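Local structure of Ispd/ispf bifunctional enzyme (Campylobacter jejuni, 1W55) at residues 94-99 with 189-194. The protein makes 4-diphosphocytidyl-2-C-methyl-D-erythritol from CTP and methylerythritol phosphate, and cyclises its 2-phosphate form to methylerythritol cyclodiphosphate with release of CMP, in isoprenoid biosynthesis. Sequence-based numbering, arbitrary orientation.
Sequences VSDVAR and ARKLTF. With C (cytidine-5'-monophosphate), chain D; EDO (1,2-ethanediol), chain F.
Leu192 N gives its hydrogen to Ala98 O (2.8 Å, 171° at the hydrogen), joining the type I turn Asp96-Arg99, where strand 91-96 of the GT-A-like cytidylyltransferase domain ends at the nucleotide, to the irregular segment 189-194. The case illustrates how a loop far away in sequence can supply a residue to a nucleotide pocket. Arg99, its chain extended from CG to NE, runs past Ala189, and NH1 bonds Ala189 O at 2.8 Å, with the oxygen nearly in the guanidinium plane. Lys191 CB sits over the centre of one guanidinium face, 3.7 Å from Arg99 CZ. Arg99 NE meets Asp96 OD2 at 2.9 Å in a salt bridge, on the anti side but tilted out of the carboxylate plane, which with the NH1 bond fixes the group's rotation; Arg99 NH2 forms a salt bridge with Asp128 of a neighbouring subunit. Asp96 OD1 is salt-bridged to Arg76. Lys191, predicted to help position methylerythritol phosphate, leaves with CG anti to the backbone N (chi1 -177°), against Ala98 CB, and its CD passes Asp96 OD2. Its NZ bonds Ala127 O of that subunit. O1 of an ethanediol, probably from the crystallisation liquor, bonds Asp96 OD2, Arg99 NH2 and Lys191 NZ, while NZ reaches OP3 of the CMP phosphate at 2.8 Å.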
loop_
_atom_site.group_PDB
_atom_site.type_symbol
_atom_site.label_atom_id
_atom_site.label_comp_id
_atom_site.label_asym_id
_atom_site.label_seq_id
_atom_site.Cartn_x
_atom_site.Cartn_y
_atom_site.Cartn_z
ATOM N N VAL A 94 35.928 6.518 -5.143
ATOM C CA VAL A 94 36.029 6.609 -3.695
ATOM C C VAL A 94 34.689 7.062 -3.136
ATOM O O VAL A 94 34.067 7.967 -3.677
ATOM C CB VAL A 94 37.130 7.597 -3.259
ATOM C CG1 VAL A 94 37.258 7.626 -1.728
ATOM C CG2 VAL A 94 38.474 7.239 -3.897
ATOM N N SER A 95 34.251 6.436 -2.050
ATOM C CA SER A 95 32.951 6.755 -1.473
ATOM C C SER A 95 32.893 6.558 0.038
ATOM O O SER A 95 33.479 5.617 0.572
ATOM C CB SER A 95 31.854 5.927 -2.156
ATOM O OG SER A 95 30.581 6.538 -2.030
ATOM N N ASP A 96 32.195 7.466 0.720
ATOM C CA ASP A 96 31.832 7.290 2.127
ATOM C C ASP A 96 30.819 6.144 2.258
ATOM O O ASP A 96 29.830 6.138 1.534
ATOM C CB ASP A 96 31.180 8.572 2.657
ATOM C CG ASP A 96 31.995 9.841 2.357
ATOM O OD1 ASP A 96 33.244 9.793 2.309
ATOM O OD2 ASP A 96 31.457 10.949 2.178
ATOM N N VAL A 97 31.025 5.188 3.169
ATOM C CA VAL A 97 29.988 4.153 3.382
ATOM C C VAL A 97 28.704 4.754 3.905
ATOM O O VAL A 97 27.635 4.190 3.700
ATOM C CB VAL A 97 30.360 2.994 4.373
ATOM C CG1 VAL A 97 31.170 1.932 3.706
ATOM C CG2 VAL A 97 30.998 3.496 5.658
ATOM N N ALA A 98 28.808 5.886 4.591
ATOM C CA ALA A 98 27.641 6.525 5.186
ATOM C C ALA A 98 26.714 7.155 4.145
ATOM O O ALA A 98 25.612 7.577 4.480
ATOM C CB ALA A 98 28.056 7.542 6.249
ATOM N N ARG A 99 27.162 7.197 2.890
ATOM C CA ARG A 99 26.297 7.530 1.750
ATOM C C ARG A 99 25.748 6.230 1.157
ATOM O O ARG A 99 26.324 5.645 0.228
ATOM C CB ARG A 99 27.068 8.331 0.696
ATOM C CG ARG A 99 27.506 9.686 1.194
ATOM C CD ARG A 99 28.316 10.471 0.184
ATOM N NE ARG A 99 28.987 11.632 0.759
ATOM C CZ ARG A 99 28.408 12.813 0.985
ATOM N NH1 ARG A 99 27.133 13.014 0.676
ATOM N NH2 ARG A 99 29.117 13.808 1.505
ATOM N N ALA A 189 22.232 10.405 -2.153
ATOM C CA ALA A 189 23.657 10.305 -1.877
ATOM C C ALA A 189 24.050 11.057 -0.605
ATOM O O ALA A 189 25.226 11.178 -0.308
ATOM C CB ALA A 189 24.477 10.758 -3.075
ATOM N N ARG A 190 23.060 11.551 0.140
ATOM C CA ARG A 190 23.289 12.190 1.434
ATOM C C ARG A 190 24.099 11.285 2.354
ATOM O O ARG A 190 23.970 10.062 2.302
ATOM C CB ARG A 190 21.965 12.551 2.131
ATOM C CG ARG A 190 22.104 12.712 3.682
ATOM C CD ARG A 190 20.804 12.918 4.477
ATOM N NE ARG A 190 20.006 14.033 3.969
ATOM C CZ ARG A 190 20.181 15.312 4.301
ATOM N NH1 ARG A 190 21.137 15.665 5.154
ATOM N NH2 ARG A 190 19.392 16.242 3.769
ATOM N N LYS A 191 24.914 11.904 3.207
ATOM C CA LYS A 191 25.745 11.180 4.159
ATOM C C LYS A 191 25.064 11.089 5.521
ATOM O O LYS A 191 24.726 12.109 6.128
ATOM C CB LYS A 191 27.103 11.868 4.277
ATOM C CG LYS A 191 28.114 11.177 5.183
ATOM C CD LYS A 191 29.517 11.746 4.981
ATOM C CE LYS A 191 29.658 13.124 5.604
ATOM N NZ LYS A 191 30.847 13.870 5.079
ATOM N N LEU A 192 24.848 9.867 5.992
ATOM C CA LEU A 192 24.346 9.673 7.345
ATOM C C LEU A 192 25.400 10.160 8.352
ATOM O O LEU A 192 26.501 9.604 8.457
ATOM C CB LEU A 192 23.940 8.216 7.578
ATOM C CG LEU A 192 23.605 7.735 8.991
ATOM C CD1 LEU A 192 22.407 8.468 9.571
ATOM C CD2 LEU A 192 23.350 6.230 8.994
ATOM N N THR A 193 25.064 11.235 9.054
ATOM C CA THR A 193 25.999 11.877 9.975
ATOM C C THR A 193 25.381 12.050 11.356
ATOM O O THR A 193 26.001 11.715 12.366
ATOM C CB THR A 193 26.452 13.241 9.407
ATOM O OG1 THR A 193 27.195 13.028 8.206
ATOM C CG2 THR A 193 27.471 13.915 10.343
ATOM N N PHE A 194 24.154 12.568 11.372
ATOM C CA PHE A 194 23.423 12.844 12.597
ATOM C C PHE A 194 22.290 11.842 12.747
ATOM O O PHE A 194 21.751 11.348 11.753
ATOM C CB PHE A 194 22.855 14.273 12.568
ATOM C CG PHE A 194 23.875 15.330 12.214
ATOM C CD1 PHE A 194 23.985 15.804 10.906
ATOM C CD2 PHE A 194 24.722 15.855 13.189
ATOM C CE1 PHE A 194 24.937 16.786 10.572
ATOM C CE2 PHE A 194 25.670 16.832 12.869
ATOM C CZ PHE A 194 25.779 17.298 11.559
HETATM O OP3 C D . 32.240 12.694 7.199
HETATM P P C D . 33.614 12.258 7.647
HETATM O OP1 C D . 33.698 12.035 9.136
HETATM O OP2 C D . 34.754 13.038 7.035
HETATM O "O5'" C D . 33.758 10.750 7.093
HETATM C "C5'" C D . 33.682 10.445 5.709
HETATM C "C4'" C D . 33.975 8.962 5.484
HETATM O "O4'" C D . 35.355 8.658 5.723
HETATM C "C3'" C D . 33.166 8.059 6.396
HETATM O "O3'" C D . 32.632 7.028 5.587
HETATM C "C2'" C D . 34.163 7.492 7.382
HETATM O "O2'" C D . 33.838 6.173 7.806
HETATM C "C1'" C D . 35.462 7.532 6.594
HETATM N N1 C D . 36.607 7.705 7.487
HETATM C C2 C D . 37.679 6.802 7.383
HETATM O O2 C D . 37.646 5.872 6.532
HETATM N N3 C D . 38.735 6.958 8.207
HETATM C C4 C D . 38.767 7.952 9.136
HETATM N N4 C D . 39.841 8.078 9.960
HETATM C C5 C D . 37.711 8.849 9.251
HETATM C C6 C D . 36.624 8.701 8.399
HETATM C C1 EDO F . 33.004 14.077 1.511
HETATM O O1 EDO F . 32.072 13.611 2.476
HETATM C C2 EDO F . 32.289 14.927 0.483
HETATM O O2 EDO F . 31.504 15.889 1.150
#